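Local coordinates for sugar phosphate isomerase/epimerase (Parabacteroides distasonis, PDB 3L23), which probably acts as a metal-dependent sugar phosphate isomerase or epimerase, holding a magnesium ion in a TIM-barrel domain, at residues S77-P82 / V240-D245; G163-N168 / F273-Q278; L201-T206 / V211-D216. All coordinates share one frame; numbering follows the deposited sequence. Where two conformers were deposited one is given.

All three contacts lie in one TIM barrel, and each has a residue on the same magnesium ion. Interactions 1 and 2 have centres about 5 Å apart and alternate along the chain, with strands 238-243 and 272-274 neighbouring each other in the sheet. Interaction 3 is nested within the loops closed by both. Its centre is about 13 Å from that of interaction 1 and 15 Å from that of interaction 2, because it packs a helix on the outside of strand 211-216. The segments on four consecutive strands of the sheet, 162-165, 211-216, 238-243 and 272-274, supply one metal ligand each: His165, Asp216, His242 and Glu275.

Interaction 1 (S77-P82 / V240-D245); sequences SSHVNP and VLHIKD. With MG (magnesium ion), chain B.
Matching first torsions, chi1 near -86° in both His79 and His242, set CG of each histidine opposite its own carbonyl carbon and beside its backbone N, and the two rings are thereby sent toward each other from opposite directions. They meet inside a TIM barrel: strand 74-79 and strand 238-243 are not neighbours but stand four strands apart in the sheet order, so the contact spans the barrel interior near the strands' C-terminal ends. The approach is rim to rim. Ring centroids are 5.1 Å apart and the planes differ by only 17°, yet neither ring lies over the other, which rules out a stack. CE1 of His79 comes to 3.4 Å from CE1 of His242. Burial is small, 77 Å² over both sides, and nearly all of it belongs to these two residues.

Each NE2 has its hydrogen-bond partner elsewhere. His79 NE2 is hydrogen-bonded to Glu214 OE1, and His242 NE2 to Glu47 OE1; the other carboxylate oxygen, Glu47 OE2, is hydrogen-bonded to Ser77 OG. The NE2 atoms of His79 and His242 lie 3.7 Å apart. With NE2 held by a carboxylate, His242 offers ND1 to magnesium at 2.3 Å, and Glu47 acts as a second-shell residue helping, together with the metal bond, to fix the ring's rotation; it may also make ND1 a stronger donor to the metal. Asp216, His165 and Glu275 supply the remaining protein ligands. The ion sits somewhat unevenly about ND1, 3.1 Å from CE1 of His242 and 3.4 Å from its CG. Opposite His242, at an angle of about 167° from ND1 through magnesium, water 1 fills the coordination position at 2.1 Å from the ion.

Interaction 2 (G163-N168 / F273-Q278); sequences GYHNHN and FVELEQ. With MG (magnesium ion), chain B.
His165 and Glu275 face each other through magnesium and not by direct contact. NE2 of His165 binds the ion at 2.2 Å and OE1 of Glu275 at 2.0 Å, and the angle from one to the other at the metal is about 164°, so these two ligands occupy trans positions of an octahedron. The separation of NE2 from OE1, 4.2 Å, is almost the sum of the two metal bonds. The partners come from the segments that carry strand 162-165 and strand 272-274, three strands apart in the TIM-barrel order, and only 35 Å² of surface is buried between the segments.

The tight part lies around the metal and His165. ND1 of His165 is hydrogen-bonded to the carbonyl of Pro128, a bond that, with the metal bond at NE2, holds the ring from both nitrogens. Within the same segment the edge of this ring is set against a face of His167, with CE1 of His165 standing 3.5 Å above the His167 plane and displaced toward its rim. Glu275 reaches in with an extended chain, CG opposite the backbone N (chi1 -179°), and its carboxylate plane is turned 57° from the His165 ring.

The looser side is that of the waters and the partly exposed Glu275 and His167. There OE2 of Glu275 stays 3.4 Å from magnesium, making the carboxylate a one-oxygen ligand, and instead accepts a hydrogen bond of 2.7 Å from water 2. The chemistry implies an ion held by four protein atoms and two waters, and those waters are plausible places for substrate oxygens to bind, consistent with a metal-dependent isomerase.

Interaction 3 (L201-T206 / V211-D216); sequences LMLKDT and VYFEMD. With MG (magnesium ion), chain B.
Met202, deposited as selenomethionine, meets Phe213 near the root of its side chain: CB lies 4.0 Å from the ring's CZ, while the selenium end leads away from segment 211-216 and the side chain touches Tyr164 and Met130. The backbone O of Met202 also stands at the edge of that ring. One residue on, Leu203 sets CD2 3.7 Å from CE1 of Phe213, crossing the ring obliquely. Phe213 carries its ring from the strand against Met202 and Leu203, and Tyr199 meets it at about 70°. This is the return half of a beta-alpha-beta crossover in the TIM barrel: helix 198-205 lies over the sheet between parallel neighbours 162-165 and 211-216.

Thr206, farther along the segment, folds its hydroxyl back to the Met202 carbonyl. A chi1 of 54° puts OG1 between its backbone N and carbonyl carbon, and OG1 donates to Met202 O at 2.6 Å, a helix O that Thr206 N reaches only weakly. Arg237 NH2 is hydrogen-bonded to the same OG1 and to Val211 O, tying the turn to the strand. Beyond it, CB of Thr206 packs against CB of Val211 at 3.8 Å, the two side chains crossing at about a right angle. At the strand's far end, Asp216 OD2 binds magnesium at 2.0 Å, while Asp216, at the N-cap of helix 217-222, accepts a hydrogen bond from Trp219 N through OD1.

Interaction 1 (S77-P82 / V240-D245)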
loop_
_atom_site.group_PDB
_atom_site.type_symbol
_atom_site.label_atom_id
_atom_site.label_comp_id
_atom_site.label_asym_id
_atom_site.label_seq_id
_atom_site.Cartn_x
_atom_site.Cartn_y
_atom_site.Cartn_z
ATOM N N SER A 77 -8.051 -2.857 4.335
ATOM C CA SER A 77 -7.030 -3.184 3.377
ATOM C C SER A 77 -5.876 -3.907 4.044
ATOM O O SER A 77 -5.754 -3.942 5.270
ATOM C CB SER A 77 -6.550 -1.886 2.708
ATOM O OG SER A 77 -5.592 -2.108 1.708
ATOM N N SER A 78 -5.053 -4.527 3.222
ATOM C CA SER A 78 -3.876 -5.253 3.703
ATOM C C SER A 78 -2.756 -5.261 2.666
ATOM O O SER A 78 -3.015 -5.499 1.494
ATOM C CB SER A 78 -4.255 -6.695 4.073
ATOM O OG SER A 78 -3.172 -7.465 4.579
ATOM N N HIS A 79 -1.524 -5.049 3.152
ATOM C CA HIS A 79 -0.291 -5.106 2.390
ATOM C C HIS A 79 0.359 -6.442 2.547
ATOM O O HIS A 79 0.695 -6.850 3.636
ATOM C CB HIS A 79 0.718 -4.058 2.852
ATOM C CG HIS A 79 0.536 -2.741 2.207
ATOM N ND1 HIS A 79 1.533 -1.791 2.165
ATOM C CD2 HIS A 79 -0.520 -2.215 1.555
ATOM C CE1 HIS A 79 1.089 -0.733 1.514
ATOM N NE2 HIS A 79 -0.153 -0.958 1.138
ATOM N N VAL A 80 0.570 -7.128 1.433
ATOM C CA VAL A 80 1.174 -8.425 1.469
ATOM C C VAL A 80 2.148 -8.569 0.299
ATOM O O VAL A 80 1.951 -7.972 -0.753
ATOM C CB VAL A 80 0.114 -9.548 1.378
ATOM C CG1 VAL A 80 -0.849 -9.480 2.590
ATOM C CG2 VAL A 80 -0.647 -9.468 0.035
ATOM N N ASN A 81 3.194 -9.352 0.481
ATOM C CA ASN A 81 4.145 -9.599 -0.595
ATOM C C ASN A 81 4.351 -11.099 -0.818
ATOM O O ASN A 81 4.572 -11.817 0.165
ATOM C CB ASN A 81 5.510 -9.010 -0.230
ATOM C CG ASN A 81 5.569 -7.522 -0.352
ATOM O OD1 ASN A 81 5.373 -6.918 -1.451
ATOM N ND2 ASN A 81 5.822 -6.896 0.790
ATOM N N PRO A 82 4.284 -11.582 -2.073
ATOM C CA PRO A 82 4.566 -12.998 -2.335
ATOM C C PRO A 82 5.865 -13.542 -1.761
ATOM O O PRO A 82 6.943 -12.934 -1.904
ATOM C CB PRO A 82 4.602 -13.071 -3.872
ATOM C CG PRO A 82 3.667 -11.994 -4.287
ATOM C CD PRO A 82 3.836 -10.896 -3.304
ATOM N N VAL A 240 -6.998 4.232 -4.440
ATOM C CA VAL A 240 -6.712 4.379 -3.009
ATOM C C VAL A 240 -5.454 5.214 -2.892
ATOM O O VAL A 240 -4.638 5.164 -3.777
ATOM C CB VAL A 240 -6.480 2.989 -2.338
ATOM C CG1 VAL A 240 -6.311 3.126 -0.823
ATOM C CG2 VAL A 240 -7.642 1.999 -2.675
ATOM N N LEU A 241 -5.292 6.011 -1.822
ATOM C CA LEU A 241 -4.031 6.712 -1.609
ATOM C C LEU A 241 -3.333 6.363 -0.291
ATOM O O LEU A 241 -3.966 6.008 0.684
ATOM C CB LEU A 241 -4.212 8.251 -1.579
ATOM C CG LEU A 241 -4.823 8.961 -2.794
ATOM C CD1 LEU A 241 -4.875 10.453 -2.567
ATOM C CD2 LEU A 241 -3.978 8.613 -4.027
ATOM N N HIS A 242 -2.007 6.447 -0.292
ATOM C CA HIS A 242 -1.266 6.648 0.938
ATOM C C HIS A 242 -0.958 8.123 1.065
ATOM O O HIS A 242 -0.432 8.740 0.127
ATOM C CB HIS A 242 0.042 5.864 0.965
ATOM C CG HIS A 242 -0.113 4.469 1.474
ATOM N ND1 HIS A 242 0.982 3.683 1.801
ATOM C CD2 HIS A 242 -1.212 3.713 1.683
ATOM C CE1 HIS A 242 0.531 2.516 2.240
ATOM N NE2 HIS A 242 -0.788 2.509 2.175
ATOM N N ILE A 243 -1.339 8.687 2.215
ATOM C CA ILE A 243 -1.068 10.077 2.572
ATOM C C ILE A 243 0.103 10.044 3.549
ATOM O O ILE A 243 0.030 9.463 4.645
ATOM C CB ILE A 243 -2.322 10.754 3.203
ATOM C CG1 ILE A 243 -3.541 10.767 2.257
ATOM C CG2 ILE A 243 -2.056 12.194 3.698
ATOM C CD1 ILE A 243 -3.361 11.467 0.918
ATOM N N LYS A 244 1.217 10.631 3.108
ATOM C CA LYS A 244 2.505 10.495 3.759
ATOM C C LYS A 244 3.331 11.734 3.481
ATOM O O LYS A 244 3.170 12.327 2.402
ATOM C CB LYS A 244 3.242 9.283 3.183
ATOM C CG LYS A 244 4.484 8.933 3.890
ATOM C CD LYS A 244 5.214 7.722 3.336
ATOM C CE LYS A 244 6.466 7.472 4.147
ATOM N NZ LYS A 244 7.422 8.652 4.226
ATOM N N ASP A 245 4.219 12.091 4.412
ATOM C CA ASP A 245 5.162 13.216 4.278
ATOM C C ASP A 245 6.536 12.616 4.639
ATOM O O ASP A 245 6.651 11.392 4.796
ATOM C CB ASP A 245 4.732 14.371 5.220
ATOM C CG ASP A 245 5.237 15.746 4.787
ATOM O OD1 ASP A 245 6.327 15.876 4.163
ATOM O OD2 ASP A 245 4.560 16.749 5.156
HETATM MG MG MG B . 3.216 3.837 1.440
HETATM O O HOH W 1 5.326 3.566 1.355
HETATM O O HOH W 2 3.463 1.744 2.515
#

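Interaction 2 (G163-N168 / F273-Q278)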
loop_
_atom_site.group_PDB
_atom_site.type_symbol
_atom_site.label_atom_id
_atom_site.label_comp_id
_atom_site.label_asym_id
_atom_site.label_seq_id
_atom_site.Cartn_x
_atom_site.Cartn_y
_atom_site.Cartn_z
ATOM N N GLY A 163 -4.388 -4.993 -6.133
ATOM C CA GLY A 163 -3.948 -3.618 -5.963
ATOM C C GLY A 163 -2.442 -3.536 -5.880
ATOM O O GLY A 163 -1.799 -4.429 -5.319
ATOM N N TYR A 164 -1.884 -2.426 -6.368
ATOM C CA TYR A 164 -0.435 -2.206 -6.370
ATOM C C TYR A 164 -0.068 -0.868 -5.730
ATOM O O TYR A 164 -0.570 0.183 -6.161
ATOM C CB TYR A 164 0.140 -2.258 -7.806
ATOM C CG TYR A 164 1.664 -2.206 -7.790
ATOM C CD1 TYR A 164 2.417 -3.323 -7.487
ATOM C CD2 TYR A 164 2.332 -0.983 -7.956
ATOM C CE1 TYR A 164 3.805 -3.240 -7.410
ATOM C CE2 TYR A 164 3.698 -0.907 -7.885
ATOM C CZ TYR A 164 4.416 -2.044 -7.604
ATOM O OH TYR A 164 5.784 -2.001 -7.535
ATOM N N HIS A 165 0.837 -0.925 -4.741
ATOM C CA HIS A 165 1.375 0.260 -4.034
ATOM C C HIS A 165 2.820 0.493 -4.448
ATOM O O HIS A 165 3.677 -0.406 -4.427
ATOM C CB HIS A 165 1.231 0.085 -2.499
ATOM C CG HIS A 165 2.123 0.971 -1.667
ATOM N ND1 HIS A 165 3.481 0.752 -1.555
ATOM C CD2 HIS A 165 1.851 2.032 -0.860
ATOM C CE1 HIS A 165 4.011 1.648 -0.737
ATOM N NE2 HIS A 165 3.042 2.437 -0.299
ATOM N N ASN A 166 3.132 1.749 -4.779
ATOM C CA ASN A 166 4.431 2.126 -5.260
ATOM C C ASN A 166 5.300 2.786 -4.200
ATOM O O ASN A 166 4.786 3.368 -3.239
ATOM C CB ASN A 166 4.306 3.157 -6.374
ATOM C CG ASN A 166 3.651 4.462 -5.885
ATOM O OD1 ASN A 166 2.421 4.527 -5.634
ATOM N ND2 ASN A 166 4.470 5.528 -5.765
ATOM N N HIS A 167 6.614 2.658 -4.391
ATOM C CA HIS A 167 7.584 3.579 -3.787
ATOM C C HIS A 167 8.118 4.467 -4.923
ATOM O O HIS A 167 7.324 4.924 -5.747
ATOM C CB HIS A 167 8.679 2.870 -2.999
ATOM C CG HIS A 167 8.167 2.076 -1.829
ATOM N ND1 HIS A 167 7.592 0.835 -1.972
ATOM C CD2 HIS A 167 8.172 2.332 -0.497
ATOM C CE1 HIS A 167 7.252 0.357 -0.786
ATOM N NE2 HIS A 167 7.593 1.244 0.134
ATOM N N ASN A 168 9.411 4.738 -4.989
ATOM C CA ASN A 168 9.932 5.583 -6.066
ATOM C C ASN A 168 10.705 4.844 -7.123
ATOM O O ASN A 168 10.987 5.422 -8.171
ATOM C CB ASN A 168 10.768 6.765 -5.505
ATOM C CG ASN A 168 11.941 6.341 -4.651
ATOM O OD1 ASN A 168 12.063 5.180 -4.212
ATOM N ND2 ASN A 168 12.802 7.330 -4.342
ATOM N N PHE A 273 -5.079 5.973 3.461
ATOM C CA PHE A 273 -4.375 5.577 4.689
ATOM C C PHE A 273 -3.181 6.473 4.987
ATOM O O PHE A 273 -2.343 6.760 4.118
ATOM C CB PHE A 273 -3.921 4.134 4.599
ATOM C CG PHE A 273 -5.050 3.202 4.340
ATOM C CD1 PHE A 273 -5.899 2.856 5.366
ATOM C CD2 PHE A 273 -5.377 2.825 3.050
ATOM C CE1 PHE A 273 -7.009 2.051 5.125
ATOM C CE2 PHE A 273 -6.449 2.007 2.792
ATOM C CZ PHE A 273 -7.303 1.634 3.838
ATOM N N VAL A 274 -3.132 6.921 6.235
ATOM C CA VAL A 274 -1.961 7.608 6.776
ATOM C C VAL A 274 -0.791 6.671 6.910
ATOM O O VAL A 274 -0.923 5.539 7.393
ATOM C CB VAL A 274 -2.279 8.237 8.197
ATOM C CG1 VAL A 274 -0.989 8.626 8.936
ATOM C CG2 VAL A 274 -3.267 9.388 8.032
ATOM N N GLU A 275 0.386 7.151 6.513
ATOM C CA GLU A 275 1.608 6.417 6.715
ATOM C C GLU A 275 2.688 7.302 7.302
ATOM O O GLU A 275 2.796 8.489 6.941
ATOM C CB GLU A 275 2.081 5.823 5.398
ATOM C CG GLU A 275 3.346 5.029 5.598
ATOM C CD GLU A 275 3.736 4.229 4.392
ATOM O OE1 GLU A 275 3.382 4.591 3.275
ATOM O OE2 GLU A 275 4.438 3.220 4.568
ATOM N N LEU A 276 3.471 6.740 8.227
ATOM C CA LEU A 276 4.568 7.455 8.875
ATOM C C LEU A 276 5.767 6.522 8.976
ATOM O O LEU A 276 5.648 5.446 9.548
ATOM C CB LEU A 276 4.125 7.924 10.273
ATOM C CG LEU A 276 5.116 8.711 11.088
ATOM C CD1 LEU A 276 5.319 10.068 10.419
ATOM C CD2 LEU A 276 4.697 8.796 12.565
ATOM N N GLU A 277 6.907 6.894 8.415
ATOM C CA GLU A 277 8.086 6.042 8.567
ATOM C C GLU A 277 8.775 6.374 9.892
ATOM O O GLU A 277 8.251 7.163 10.683
ATOM C CB GLU A 277 8.984 6.022 7.290
ATOM C CG GLU A 277 9.744 7.220 6.861
ATOM C CD GLU A 277 10.326 6.950 5.456
ATOM O OE1 GLU A 277 11.180 6.043 5.321
ATOM O OE2 GLU A 277 9.871 7.588 4.489
ATOM N N GLN A 278 9.888 5.711 10.191
ATOM C CA GLN A 278 10.580 5.893 11.440
ATOM C C GLN A 278 10.834 7.361 11.744
ATOM O O GLN A 278 11.364 8.095 10.918
ATOM C CB GLN A 278 11.909 5.154 11.375
ATOM C CG GLN A 278 12.822 5.420 12.516
ATOM C CD GLN A 278 12.260 4.997 13.835
ATOM O OE1 GLN A 278 11.774 3.871 13.974
ATOM N NE2 GLN A 278 12.363 5.880 14.848
HETATM MG MG MG B . 3.216 3.837 1.440
HETATM O O HOH W 2 3.463 1.744 2.515
HETATM O O HOH W 1 5.326 3.566 1.355
#

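Interaction 3 (L201-T206 / V211-D216)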
loop_
_atom_site.group_PDB
_atom_site.type_symbol
_atom_site.label_atom_id
_atom_site.label_comp_id
_atom_site.label_asym_id
_atom_site.label_seq_id
_atom_site.Cartn_x
_atom_site.Cartn_y
_atom_site.Cartn_z
ATOM N N LEU A 201 4.640 1.936 -17.678
ATOM C CA LEU A 201 4.495 0.633 -18.291
ATOM C C LEU A 201 3.492 -0.216 -17.503
ATOM O O LEU A 201 2.729 -0.995 -18.095
ATOM C CB LEU A 201 5.847 -0.093 -18.400
ATOM C CG LEU A 201 6.945 0.596 -19.224
ATOM C CD1 LEU A 201 8.263 -0.144 -19.070
ATOM C CD2 LEU A 201 6.508 0.757 -20.687
HETATM N N MSE A 202 3.473 -0.075 -16.173
HETATM C CA MSE A 202 2.541 -0.854 -15.357
HETATM C C MSE A 202 1.108 -0.449 -15.653
HETATM O O MSE A 202 0.230 -1.305 -15.792
HETATM C CB MSE A 202 2.849 -0.703 -13.860
HETATM C CG MSE A 202 4.112 -1.440 -13.437
HETATM SE SE MSE A 202 4.268 -1.142 -11.483
HETATM C CE MSE A 202 5.717 -2.383 -11.188
ATOM N N LEU A 203 0.872 0.852 -15.720
ATOM C CA LEU A 203 -0.447 1.382 -16.106
ATOM C C LEU A 203 -0.842 0.882 -17.481
ATOM O O LEU A 203 -1.958 0.390 -17.689
ATOM C CB LEU A 203 -0.426 2.900 -16.095
ATOM C CG LEU A 203 -0.413 3.520 -14.692
ATOM C CD1 LEU A 203 0.167 4.968 -14.751
ATOM C CD2 LEU A 203 -1.787 3.447 -13.965
ATOM N N LYS A 204 0.059 0.994 -18.433
ATOM C CA LYS A 204 -0.279 0.620 -19.820
ATOM C C LYS A 204 -0.653 -0.848 -20.012
ATOM O O LYS A 204 -1.561 -1.181 -20.811
ATOM C CB LYS A 204 0.899 0.945 -20.741
ATOM C CG LYS A 204 0.628 0.690 -22.197
ATOM C CD LYS A 204 1.710 1.231 -23.097
ATOM C CE LYS A 204 3.021 0.539 -22.952
ATOM N NZ LYS A 204 3.590 0.446 -24.354
ATOM N N ASP A 205 0.075 -1.727 -19.337
ATOM C CA ASP A 205 0.040 -3.152 -19.621
ATOM C C ASP A 205 -0.628 -4.021 -18.567
ATOM O O ASP A 205 -0.570 -5.241 -18.664
ATOM C CB ASP A 205 1.461 -3.645 -19.863
ATOM C CG ASP A 205 2.040 -3.131 -21.173
ATOM O OD1 ASP A 205 1.273 -2.957 -22.140
ATOM O OD2 ASP A 205 3.261 -2.928 -21.246
ATOM N N THR A 206 -1.283 -3.400 -17.600
ATOM C CA THR A 206 -2.168 -4.108 -16.671
ATOM C C THR A 206 -3.597 -3.783 -17.113
ATOM O O THR A 206 -3.858 -2.726 -17.672
ATOM C CB THR A 206 -1.965 -3.743 -15.225
ATOM O OG1 THR A 206 -2.054 -2.324 -15.045
ATOM C CG2 THR A 206 -0.607 -4.252 -14.766
ATOM N N VAL A 211 -6.578 -4.824 -12.300
ATOM C CA VAL A 211 -5.499 -4.229 -11.471
ATOM C C VAL A 211 -5.789 -2.765 -11.237
ATOM O O VAL A 211 -6.152 -2.057 -12.174
ATOM C CB VAL A 211 -4.156 -4.358 -12.198
ATOM C CG1 VAL A 211 -3.020 -3.562 -11.525
ATOM C CG2 VAL A 211 -3.788 -5.866 -12.407
ATOM N N TYR A 212 -5.632 -2.335 -9.985
ATOM C CA TYR A 212 -5.773 -0.921 -9.631
ATOM C C TYR A 212 -4.551 -0.554 -8.816
ATOM O O TYR A 212 -3.772 -1.416 -8.367
ATOM C CB TYR A 212 -7.062 -0.637 -8.823
ATOM C CG TYR A 212 -7.046 -1.334 -7.485
ATOM C CD1 TYR A 212 -7.462 -2.658 -7.365
ATOM C CD2 TYR A 212 -6.623 -0.677 -6.328
ATOM C CE1 TYR A 212 -7.400 -3.318 -6.130
ATOM C CE2 TYR A 212 -6.534 -1.323 -5.117
ATOM C CZ TYR A 212 -6.937 -2.642 -5.016
ATOM O OH TYR A 212 -6.826 -3.282 -3.793
ATOM N N PHE A 213 -4.406 0.739 -8.593
ATOM C CA PHE A 213 -3.256 1.290 -7.930
ATOM C C PHE A 213 -3.602 2.046 -6.641
ATOM O O PHE A 213 -4.617 2.777 -6.566
ATOM C CB PHE A 213 -2.478 2.201 -8.920
ATOM C CG PHE A 213 -1.863 1.426 -10.066
ATOM C CD1 PHE A 213 -2.579 1.074 -11.154
ATOM C CD2 PHE A 213 -0.560 0.959 -9.974
ATOM C CE1 PHE A 213 -2.035 0.281 -12.159
ATOM C CE2 PHE A 213 0.007 0.162 -10.980
ATOM C CZ PHE A 213 -0.720 -0.171 -12.059
ATOM N N GLU A 214 -2.775 1.823 -5.618
ATOM C CA GLU A 214 -2.826 2.607 -4.388
ATOM C C GLU A 214 -1.624 3.512 -4.506
ATOM O O GLU A 214 -0.511 3.061 -4.245
ATOM C CB GLU A 214 -2.713 1.722 -3.141
ATOM C CG GLU A 214 -2.671 2.469 -1.814
ATOM C CD GLU A 214 -2.545 1.563 -0.654
ATOM O OE1 GLU A 214 -1.556 0.817 -0.586
ATOM O OE2 GLU A 214 -3.437 1.562 0.211
HETATM N N MSE A 215 -1.841 4.786 -4.845
HETATM C CA MSE A 215 -0.712 5.684 -5.091
HETATM C C MSE A 215 -0.220 6.250 -3.757
HETATM O O MSE A 215 -0.995 6.834 -2.986
HETATM C CB MSE A 215 -1.089 6.830 -6.025
HETATM C CG MSE A 215 -0.020 7.921 -6.095
HETATM SE SE MSE A 215 -0.163 9.007 -7.661
HETATM C CE MSE A 215 0.811 7.904 -8.845
ATOM N N ASP A 216 1.060 6.065 -3.477
ATOM C CA ASP A 216 1.677 6.681 -2.296
ATOM C C ASP A 216 2.164 8.041 -2.740
ATOM O O ASP A 216 3.118 8.157 -3.525
ATOM C CB ASP A 216 2.784 5.816 -1.743
ATOM C CG ASP A 216 3.376 6.350 -0.459
ATOM O OD1 ASP A 216 3.791 7.512 -0.459
ATOM O OD2 ASP A 216 3.498 5.567 0.505
HETATM MG MG MG B . 3.216 3.837 1.440
HETATM O O HOH W 1 5.326 3.566 1.355
HETATM O O HOH W 2 3.463 1.744 2.515
#